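Local structure of cellulase (Uncultured bacterium, 3WX5) at residues Val22-Gly27 / Asn40-Glu46; Gly82-Gly86 / Ser132-Tyr136; Met153-Val159 / Glu170-Trp176. The protein probably hydrolyses internal beta-1,4-glucosidic bonds of cellulose as a family 12 endoglucanase with a beta-jelly-roll fold. One frame throughout, in Å; residues are numbered along the deposited sequence.

From the N terminus, contact 1 comes first, closing a loop of 12 residues: it pairs two crossings between the six-stranded sheet and the larger one, the loop from strand 19-22 to strand 28-31 and the returning loop from strand 36-39 to strand 49-54. Contact 2 opens after it and spans 45 residues, joining the short strand 83-84 and its turn to the loop between strands 117-127 and 140-149. Contact 3 follows, closing 10 residues of the hairpin 157-164/167-175 and adding the chain that leads into it. The three stand in series, neither nested nor crossing; contacts 1 and 2 have their centres about 17 Å apart, contacts 1 and 3 about 26 Å.

Contact 1: Val22-Gly27 / Asn40-Glu46; sequences VCDRWG and NNVWGAE
Asn40 swings its amide anti to the backbone N (chi1 -156°), under the Asp24-Gly27 turn, while Arg25 stretches along the other loop with a bend at chi3 (-134°) that brings its guanidinium to the carbonyls of Val42 and Trp43. Asn40 ND2 donates to Asp24 O at 3.0 Å, with the carbonyl oxygen in the amide plane but the donor well above the carbonyl plane. Gly27 N reaches the same oxygen from the opposite face and closes a type I turn, so Asp24 O is gripped twice. Asp24 OD1 takes Trp26 N in an Asx turn. This turn links the six-stranded sheet, through strand 19-22, to strand 28-31 of the larger sheet in the family 12 jelly roll; OD1 of Asn40 is held by Gln49, and Cys23 is in a disulfide with Cys50. Backbone bonds Asn40 N to Gly27 O and Val42 N to Arg25 O pair the loops. Arg25 NE meets Val42 O almost head-on, at 2.7 Å and 172°; NH2 adds a weak bond to Trp43 O. Ala45 O lies over one guanidinium face and Trp26 CZ2 over the other. The far end of the Trp26 ring, CH2, rests 3.7 Å from Trp43 CB. Asn41 OD1 lies at the ring edge by CZ3, while Asn41 ND2 is hydrogen-bonded to the carbonyl of Tyr76.

Contact 2: Gly82-Gly86 / Ser132-Tyr136; sequences GCHWG and STNGY
Tyr136 OH sits between two backbone groups of the 82-86 segment, donating to Cys83 O at 2.8 Å and accepting from Trp85 N at 2.9 Å. The phenol thus bridges Cys83, in strand 83-84, and Trp85 just beyond it, and fastens them to the type I turn Ser132-Gly135, in the loop between two strands of the larger sheet of the jelly roll. The same ring makes a T-shaped stack: its edge, led by CE1, points at the face of the Trp85 six-membered ring, with centroids 5.0 Å apart and planes at 81°. A phenylalanine here would probably leave Cys83 O and Trp85 N without the hydroxyl that joins them, and the two segments without that link. A second polar link lies alongside, where Ser132 OG, held between the backbone N and the carbonyl carbon (chi1 59°), takes the N-H of Gly86 at 2.8 Å with a bent angle of 132°. Ser132 O closes its own turn by accepting Gly135 N, and also receives a CA-H...O contact from Trp85 CA at 3.1 Å.

The next shell sets these groups. Trp125 stacks on the Tyr136 ring and meets Trp85 edge-to-face, making an aromatic cluster of three. His84 lays one ring face under CE3 of Trp85, while its ND1 is hydrogen-bonded to Glu220. Cys83 is tied to Cys88 by a disulfide across the turn. Two glycines fit where side chains would collide: a CB on Gly86 would run into Thr133 CG2, and one on Gly135 into the indole, whose NE1 already lies 3.3 Å from Gly135 CA.

Contact 3: Met153-Val159 / Glu170-Trp176; sequences MPGGNRV and EVWFADW
Met153 brings SD obliquely to the Trp172 indole, a Met-aromatic contact at the mouth of the antiparallel hairpin of strands 157-164 and 167-175. Pro154 sets its CB-CG edge over one indole face, CG 3.7 Å from the centre of the five-membered ring in a CH-pi contact. Gly155 passes Trp176, where a CB would strike CH2; its own O is buried without a partner. Gly156, at positive phi, lets the chain run close to the second strand, with its CA 3.2 Å from Phe173 O. Asn157 then forms the hydrogen-bonded pair with Phe173, N to O both ways, and a water joins Asn157 OD1 to Phe173 O. Arg158 covers the other indole face with CB, sandwiching Trp172 against Pro154. Bent at chi2 (82°), it lays its guanidinium over Glu170 CG and nearly parallel to the carboxylate, in a long, charge-only salt bridge, while NE and NH2 bond to Ala160 and Thr161. Val159 N donates to Val171 O at 2.8 Å and CG2 packs on Val171 CG1. Within the second strand, Trp172 NE1 donates a hydrogen bond to the anti lone pair of Glu170 OE1, at 3.0 Å and in the indole plane.

Contact 1: Val22-Gly27 / Asn40-Glu46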
loop_
_atom_site.group_PDB
_atom_site.type_symbol
_atom_site.label_atom_id
_atom_site.label_comp_id
_atom_site.label_asym_id
_atom_site.label_seq_id
_atom_site.Cartn_x
_atom_site.Cartn_y
_atom_site.Cartn_z
ATOM N N VAL A 22 5.099 -18.258 0.829
ATOM C CA VAL A 22 3.700 -18.210 1.275
ATOM C C VAL A 22 2.809 -18.177 0.044
ATOM O O VAL A 22 2.942 -17.256 -0.781
ATOM C CB VAL A 22 3.439 -16.917 2.102
ATOM C CG1 VAL A 22 1.951 -16.703 2.358
ATOM C CG2 VAL A 22 4.247 -16.938 3.429
ATOM N N CYS A 23 1.898 -19.155 -0.075
ATOM C CA CYS A 23 1.048 -19.285 -1.268
ATOM C C CYS A 23 -0.450 -19.228 -0.977
ATOM O O CYS A 23 -1.262 -19.165 -1.916
ATOM C CB CYS A 23 1.362 -20.572 -2.061
ATOM S SG CYS A 23 3.093 -20.782 -2.584
ATOM N N ASP A 24 -0.819 -19.316 0.303
ATOM C CA ASP A 24 -2.218 -19.244 0.726
ATOM C C ASP A 24 -2.780 -17.906 0.273
ATOM O O ASP A 24 -2.132 -16.882 0.418
ATOM C CB ASP A 24 -2.311 -19.342 2.267
ATOM C CG ASP A 24 -3.752 -19.345 2.787
ATOM O OD1 ASP A 24 -4.702 -18.978 2.056
ATOM O OD2 ASP A 24 -3.945 -19.707 3.968
ATOM N N ARG A 25 -3.992 -17.918 -0.270
ATOM C CA ARG A 25 -4.636 -16.691 -0.733
ATOM C C ARG A 25 -4.659 -15.598 0.353
ATOM O O ARG A 25 -4.398 -14.421 0.062
ATOM C CB ARG A 25 -6.032 -17.023 -1.286
ATOM C CG ARG A 25 -7.123 -16.051 -0.983
ATOM C CD ARG A 25 -8.363 -16.388 -1.820
ATOM N NE ARG A 25 -8.916 -15.177 -2.416
ATOM C CZ ARG A 25 -10.197 -14.989 -2.705
ATOM N NH1 ARG A 25 -11.076 -15.973 -2.552
ATOM N NH2 ARG A 25 -10.594 -13.823 -3.196
ATOM N N TRP A 26 -4.807 -16.014 1.611
ATOM C CA TRP A 26 -4.763 -15.085 2.738
ATOM C C TRP A 26 -3.562 -15.280 3.669
ATOM O O TRP A 26 -3.596 -14.905 4.847
ATOM C CB TRP A 26 -6.080 -15.104 3.528
ATOM C CG TRP A 26 -7.308 -14.939 2.670
ATOM C CD1 TRP A 26 -8.244 -15.897 2.391
ATOM C CD2 TRP A 26 -7.776 -13.736 2.043
ATOM N NE1 TRP A 26 -9.220 -15.388 1.566
ATOM C CE2 TRP A 26 -8.968 -14.060 1.352
ATOM C CE3 TRP A 26 -7.279 -12.433 1.950
ATOM C CZ2 TRP A 26 -9.679 -13.123 0.603
ATOM C CZ3 TRP A 26 -7.987 -11.504 1.186
ATOM C CH2 TRP A 26 -9.205 -11.837 0.587
ATOM N N GLY A 27 -2.466 -15.773 3.113
ATOM C CA GLY A 27 -1.312 -16.142 3.919
ATOM C C GLY A 27 -0.580 -14.895 4.379
ATOM O O GLY A 27 -0.731 -13.819 3.773
ATOM N N ASN A 40 0.119 -12.151 1.510
ATOM C CA ASN A 40 -0.007 -12.566 0.121
ATOM C C ASN A 40 -1.202 -11.867 -0.517
ATOM O O ASN A 40 -1.109 -11.322 -1.637
ATOM C CB ASN A 40 -0.135 -14.103 0.026
ATOM C CG ASN A 40 0.316 -14.656 -1.324
ATOM O OD1 ASN A 40 1.220 -14.117 -1.968
ATOM N ND2 ASN A 40 -0.286 -15.782 -1.734
ATOM N N ASN A 41 -2.317 -11.878 0.189
ATOM C CA ASN A 41 -3.422 -10.956 -0.077
ATOM C C ASN A 41 -3.959 -11.039 -1.511
ATOM O O ASN A 41 -4.080 -10.010 -2.203
ATOM C CB ASN A 41 -2.979 -9.512 0.247
ATOM C CG ASN A 41 -4.159 -8.529 0.302
ATOM O OD1 ASN A 41 -5.285 -8.909 0.648
ATOM N ND2 ASN A 41 -3.893 -7.253 -0.011
ATOM N N VAL A 42 -4.333 -12.246 -1.944
ATOM C CA VAL A 42 -4.955 -12.442 -3.254
ATOM C C VAL A 42 -6.469 -12.184 -3.142
ATOM O O VAL A 42 -7.292 -13.102 -3.200
ATOM C CB VAL A 42 -4.627 -13.847 -3.855
ATOM C CG1 VAL A 42 -5.063 -13.923 -5.347
ATOM C CG2 VAL A 42 -3.090 -14.078 -3.760
ATOM N N TRP A 43 -6.821 -10.908 -2.971
ATOM C CA TRP A 43 -8.174 -10.548 -2.565
ATOM C C TRP A 43 -9.202 -10.546 -3.698
ATOM O O TRP A 43 -10.389 -10.704 -3.449
ATOM C CB TRP A 43 -8.180 -9.219 -1.795
ATOM C CG TRP A 43 -7.742 -8.043 -2.596
ATOM C CD1 TRP A 43 -6.503 -7.427 -2.574
ATOM C CD2 TRP A 43 -8.548 -7.288 -3.508
ATOM N NE1 TRP A 43 -6.503 -6.344 -3.444
ATOM C CE2 TRP A 43 -7.752 -6.226 -3.998
ATOM C CE3 TRP A 43 -9.888 -7.374 -3.917
ATOM C CZ2 TRP A 43 -8.232 -5.303 -4.940
ATOM C CZ3 TRP A 43 -10.358 -6.464 -4.854
ATOM C CH2 TRP A 43 -9.536 -5.433 -5.344
ATOM N N GLY A 44 -8.741 -10.440 -4.946
ATOM C CA GLY A 44 -9.622 -10.197 -6.071
ATOM C C GLY A 44 -9.742 -11.306 -7.115
ATOM O O GLY A 44 -10.333 -11.088 -8.178
ATOM N N ALA A 45 -9.167 -12.473 -6.830
ATOM C CA ALA A 45 -9.185 -13.627 -7.745
ATOM C C ALA A 45 -8.887 -14.942 -7.044
ATOM O O ALA A 45 -8.503 -14.947 -5.875
ATOM C CB ALA A 45 -8.177 -13.423 -8.914
ATOM N N GLU A 46 -9.001 -16.041 -7.784
ATOM C CA GLU A 46 -8.681 -17.358 -7.248
ATOM C C GLU A 46 -7.430 -17.926 -7.902
ATOM O O GLU A 46 -7.026 -19.042 -7.611
ATOM C CB GLU A 46 -9.846 -18.316 -7.473
ATOM C CG GLU A 46 -11.208 -17.675 -7.286
ATOM C CD GLU A 46 -12.090 -18.448 -6.345
ATOM O OE1 GLU A 46 -11.553 -19.179 -5.494
ATOM O OE2 GLU A 46 -13.326 -18.306 -6.441
HETATM O O HOH W 1 -3.030 -12.332 2.923
#

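Contact 2: Gly82-Gly86 / Ser132-Tyr136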
loop_
_atom_site.group_PDB
_atom_site.type_symbol
_atom_site.label_atom_id
_atom_site.label_comp_id
_atom_site.label_asym_id
_atom_site.label_seq_id
_atom_site.Cartn_x
_atom_site.Cartn_y
_atom_site.Cartn_z
ATOM N N GLY A 82 0.857 -1.256 11.173
ATOM C CA GLY A 82 -0.480 -0.912 11.639
ATOM C C GLY A 82 -1.459 -2.089 11.588
ATOM O O GLY A 82 -1.069 -3.240 11.832
ATOM N N CYS A 83 -2.724 -1.774 11.312
ATOM C CA CYS A 83 -3.849 -2.701 11.425
ATOM C C CYS A 83 -4.582 -2.833 10.087
ATOM O O CYS A 83 -5.230 -1.889 9.624
ATOM C CB CYS A 83 -4.830 -2.240 12.512
ATOM S SG CYS A 83 -4.075 -1.983 14.172
ATOM N N HIS A 84 -4.435 -4.012 9.484
ATOM C CA HIS A 84 -5.034 -4.374 8.214
ATOM C C HIS A 84 -6.217 -5.301 8.475
ATOM O O HIS A 84 -6.021 -6.468 8.833
ATOM C CB HIS A 84 -3.964 -5.105 7.373
ATOM C CG HIS A 84 -4.439 -5.551 6.033
ATOM N ND1 HIS A 84 -4.377 -4.744 4.915
ATOM C CD2 HIS A 84 -4.963 -6.731 5.621
ATOM C CE1 HIS A 84 -4.917 -5.380 3.889
ATOM N NE2 HIS A 84 -5.259 -6.597 4.287
ATOM N N TRP A 85 -7.435 -4.777 8.334
ATOM C CA TRP A 85 -8.642 -5.523 8.672
ATOM C C TRP A 85 -8.527 -6.178 10.053
ATOM O O TRP A 85 -8.842 -7.363 10.227
ATOM C CB TRP A 85 -8.986 -6.554 7.600
ATOM C CG TRP A 85 -9.816 -5.991 6.472
ATOM C CD1 TRP A 85 -11.181 -6.033 6.346
ATOM C CD2 TRP A 85 -9.334 -5.275 5.331
ATOM N NE1 TRP A 85 -11.569 -5.404 5.193
ATOM C CE2 TRP A 85 -10.457 -4.920 4.555
ATOM C CE3 TRP A 85 -8.070 -4.857 4.918
ATOM C CZ2 TRP A 85 -10.348 -4.220 3.350
ATOM C CZ3 TRP A 85 -7.955 -4.156 3.707
ATOM C CH2 TRP A 85 -9.091 -3.842 2.947
ATOM N N GLY A 86 -8.072 -5.393 11.027
ATOM C CA GLY A 86 -8.027 -5.851 12.421
ATOM C C GLY A 86 -6.816 -6.679 12.800
ATOM O O GLY A 86 -6.635 -7.006 13.978
ATOM N N SER A 132 -10.784 -1.957 12.854
ATOM C CA SER A 132 -10.820 -2.202 11.410
ATOM C C SER A 132 -11.160 -3.648 11.069
ATOM O O SER A 132 -11.082 -4.048 9.919
ATOM C CB SER A 132 -9.465 -1.842 10.779
ATOM O OG SER A 132 -8.427 -2.600 11.366
ATOM N N THR A 133 -11.551 -4.431 12.068
ATOM C CA THR A 133 -11.843 -5.832 11.828
ATOM C C THR A 133 -12.855 -5.987 10.686
ATOM O O THR A 133 -12.787 -6.954 9.923
ATOM C CB THR A 133 -12.398 -6.509 13.091
ATOM O OG1 THR A 133 -13.626 -5.866 13.446
ATOM C CG2 THR A 133 -11.415 -6.351 14.248
ATOM N N ASN A 134 -13.753 -5.024 10.528
ATOM C CA ASN A 134 -14.703 -5.097 9.437
ATOM C C ASN A 134 -14.453 -4.168 8.258
ATOM O O ASN A 134 -15.323 -3.957 7.423
ATOM C CB ASN A 134 -16.133 -4.992 9.949
ATOM C CG ASN A 134 -16.689 -6.338 10.324
ATOM O OD1 ASN A 134 -17.703 -6.763 9.777
ATOM N ND2 ASN A 134 -15.927 -7.095 11.108
ATOM N N GLY A 135 -13.219 -3.704 8.134
ATOM C CA GLY A 135 -12.842 -2.889 6.976
ATOM C C GLY A 135 -13.049 -1.402 7.223
ATOM O O GLY A 135 -13.000 -0.936 8.380
ATOM N N TYR A 136 -13.130 -0.641 6.133
ATOM C CA TYR A 136 -12.981 0.823 6.209
ATOM C C TYR A 136 -14.100 1.593 5.507
ATOM O O TYR A 136 -13.887 2.733 5.070
ATOM C CB TYR A 136 -11.595 1.274 5.685
ATOM C CG TYR A 136 -10.456 0.443 6.235
ATOM C CD1 TYR A 136 -10.032 -0.710 5.579
ATOM C CD2 TYR A 136 -9.835 0.781 7.431
ATOM C CE1 TYR A 136 -8.995 -1.488 6.090
ATOM C CE2 TYR A 136 -8.849 -0.028 7.992
ATOM C CZ TYR A 136 -8.432 -1.155 7.321
ATOM O OH TYR A 136 -7.410 -1.929 7.843
#

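Contact 3: Met153-Val159 / Glu170-Trp176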
loop_
_atom_site.group_PDB
_atom_site.type_symbol
_atom_site.label_atom_id
_atom_site.label_comp_id
_atom_site.label_asym_id
_atom_site.label_seq_id
_atom_site.Cartn_x
_atom_site.Cartn_y
_atom_site.Cartn_z
ATOM N N MET A 153 -4.900 1.869 -14.674
ATOM C CA MET A 153 -5.396 3.218 -14.320
ATOM C C MET A 153 -5.890 3.152 -12.866
ATOM O O MET A 153 -6.438 2.143 -12.459
ATOM C CB MET A 153 -6.592 3.604 -15.209
ATOM C CG MET A 153 -6.214 4.083 -16.614
ATOM S SD MET A 153 -5.083 5.502 -16.567
ATOM C CE MET A 153 -4.044 5.181 -18.006
ATOM N N PRO A 154 -5.723 4.244 -12.101
ATOM C CA PRO A 154 -6.411 4.388 -10.814
ATOM C C PRO A 154 -7.927 4.364 -10.983
ATOM O O PRO A 154 -8.448 4.651 -12.085
ATOM C CB PRO A 154 -5.963 5.780 -10.358
ATOM C CG PRO A 154 -4.601 5.916 -10.936
ATOM C CD PRO A 154 -4.795 5.362 -12.327
ATOM N N GLY A 155 -8.623 3.996 -9.914
ATOM C CA GLY A 155 -10.083 4.169 -9.838
ATOM C C GLY A 155 -10.508 5.613 -9.993
ATOM O O GLY A 155 -9.721 6.535 -9.766
ATOM N N GLY A 156 -11.761 5.821 -10.372
ATOM C CA GLY A 156 -12.349 7.165 -10.303
ATOM C C GLY A 156 -11.938 8.050 -11.464
ATOM O O GLY A 156 -11.755 7.572 -12.584
ATOM N N ASN A 157 -11.760 9.339 -11.180
ATOM C CA ASN A 157 -11.494 10.339 -12.200
ATOM C C ASN A 157 -10.262 11.135 -11.796
ATOM O O ASN A 157 -10.040 11.401 -10.607
ATOM C CB ASN A 157 -12.652 11.332 -12.302
ATOM C CG ASN A 157 -13.952 10.672 -12.651
ATOM O OD1 ASN A 157 -14.909 10.716 -11.873
ATOM N ND2 ASN A 157 -14.025 10.125 -13.856
ATOM N N ARG A 158 -9.528 11.588 -12.801
ATOM C CA ARG A 158 -8.401 12.502 -12.591
ATOM C C ARG A 158 -8.947 13.872 -12.213
ATOM O O ARG A 158 -9.732 14.456 -12.969
ATOM C CB ARG A 158 -7.597 12.610 -13.892
ATOM C CG ARG A 158 -6.606 13.773 -13.927
ATOM C CD ARG A 158 -5.336 13.391 -13.206
ATOM N NE ARG A 158 -4.244 14.366 -13.369
ATOM C CZ ARG A 158 -3.329 14.309 -14.337
ATOM N NH1 ARG A 158 -3.447 13.418 -15.316
ATOM N NH2 ARG A 158 -2.312 15.164 -14.343
ATOM N N VAL A 159 -8.515 14.408 -11.072
ATOM C CA VAL A 159 -9.040 15.681 -10.606
ATOM C C VAL A 159 -8.032 16.818 -10.538
ATOM O O VAL A 159 -8.432 17.981 -10.430
ATOM C CB VAL A 159 -9.777 15.558 -9.252
ATOM C CG1 VAL A 159 -11.029 14.721 -9.415
ATOM C CG2 VAL A 159 -8.844 14.988 -8.159
ATOM N N GLU A 170 -0.304 13.078 -10.336
ATOM C CA GLU A 170 -1.727 13.101 -10.693
ATOM C C GLU A 170 -2.581 12.754 -9.502
ATOM O O GLU A 170 -2.274 11.791 -8.804
ATOM C CB GLU A 170 -1.991 12.042 -11.772
ATOM C CG GLU A 170 -1.085 12.185 -13.012
ATOM C CD GLU A 170 -1.285 11.066 -14.003
ATOM O OE1 GLU A 170 -2.206 10.261 -13.801
ATOM O OE2 GLU A 170 -0.493 10.951 -14.965
ATOM N N VAL A 171 -3.684 13.484 -9.297
ATOM C CA VAL A 171 -4.600 13.152 -8.210
ATOM C C VAL A 171 -5.870 12.538 -8.800
ATOM O O VAL A 171 -6.462 13.113 -9.726
ATOM C CB VAL A 171 -4.961 14.403 -7.364
ATOM C CG1 VAL A 171 -5.743 14.011 -6.144
ATOM C CG2 VAL A 171 -3.675 15.166 -6.937
ATOM N N TRP A 172 -6.194 11.319 -8.362
ATOM C CA TRP A 172 -7.408 10.593 -8.808
ATOM C C TRP A 172 -8.326 10.385 -7.636
ATOM O O TRP A 172 -7.843 10.147 -6.522
ATOM C CB TRP A 172 -7.022 9.216 -9.349
ATOM C CG TRP A 172 -6.216 9.296 -10.605
ATOM C CD1 TRP A 172 -4.909 9.707 -10.740
ATOM C CD2 TRP A 172 -6.690 9.013 -11.912
ATOM N NE1 TRP A 172 -4.542 9.689 -12.080
ATOM C CE2 TRP A 172 -5.620 9.245 -12.812
ATOM C CE3 TRP A 172 -7.902 8.492 -12.408
ATOM C CZ2 TRP A 172 -5.742 9.013 -14.191
ATOM C CZ3 TRP A 172 -8.035 8.302 -13.771
ATOM C CH2 TRP A 172 -6.956 8.546 -14.650
ATOM N N PHE A 173 -9.641 10.483 -7.861
ATOM C CA PHE A 173 -10.598 10.379 -6.760
ATOM C C PHE A 173 -11.773 9.495 -7.178
ATOM O O PHE A 173 -12.324 9.687 -8.263
ATOM C CB PHE A 173 -11.141 11.770 -6.370
ATOM C CG PHE A 173 -12.222 11.721 -5.314
ATOM C CD1 PHE A 173 -11.950 11.195 -4.064
ATOM C CD2 PHE A 173 -13.531 12.061 -5.624
ATOM C CE1 PHE A 173 -12.939 11.092 -3.098
ATOM C CE2 PHE A 173 -14.527 11.966 -4.667
ATOM C CZ PHE A 173 -14.229 11.453 -3.409
ATOM N N ALA A 174 -12.159 8.535 -6.334
ATOM C CA ALA A 174 -13.456 7.885 -6.516
ATOM C C ALA A 174 -14.264 7.956 -5.240
ATOM O O ALA A 174 -13.772 7.612 -4.168
ATOM C CB ALA A 174 -13.281 6.404 -6.925
ATOM N N ASP A 175 -15.567 8.119 -5.413
ATOM C CA ASP A 175 -16.484 8.110 -4.294
ATOM C C ASP A 175 -17.182 6.735 -4.205
ATOM O O ASP A 175 -18.208 6.499 -4.851
ATOM C CB ASP A 175 -17.488 9.257 -4.485
ATOM C CG ASP A 175 -18.499 9.326 -3.373
ATOM O OD1 ASP A 175 -18.311 8.639 -2.344
ATOM O OD2 ASP A 175 -19.487 10.062 -3.546
ATOM N N TRP A 176 -16.618 5.845 -3.386
ATOM C CA TRP A 176 -17.116 4.487 -3.263
ATOM C C TRP A 176 -17.680 4.311 -1.848
ATOM O O TRP A 176 -18.127 5.274 -1.247
ATOM C CB TRP A 176 -15.974 3.487 -3.525
ATOM C CG TRP A 176 -15.434 3.469 -4.961
ATOM C CD1 TRP A 176 -16.080 3.860 -6.101
ATOM C CD2 TRP A 176 -14.147 2.995 -5.374
ATOM N NE1 TRP A 176 -15.248 3.699 -7.198
ATOM C CE2 TRP A 176 -14.051 3.190 -6.770
ATOM C CE3 TRP A 176 -13.024 2.545 -4.680
ATOM C CZ2 TRP A 176 -12.935 2.791 -7.501
ATOM C CZ3 TRP A 176 -11.893 2.193 -5.396
ATOM C CH2 TRP A 176 -11.853 2.332 -6.795
HETATM O O HOH W 2 -14.382 11.287 -9.037
#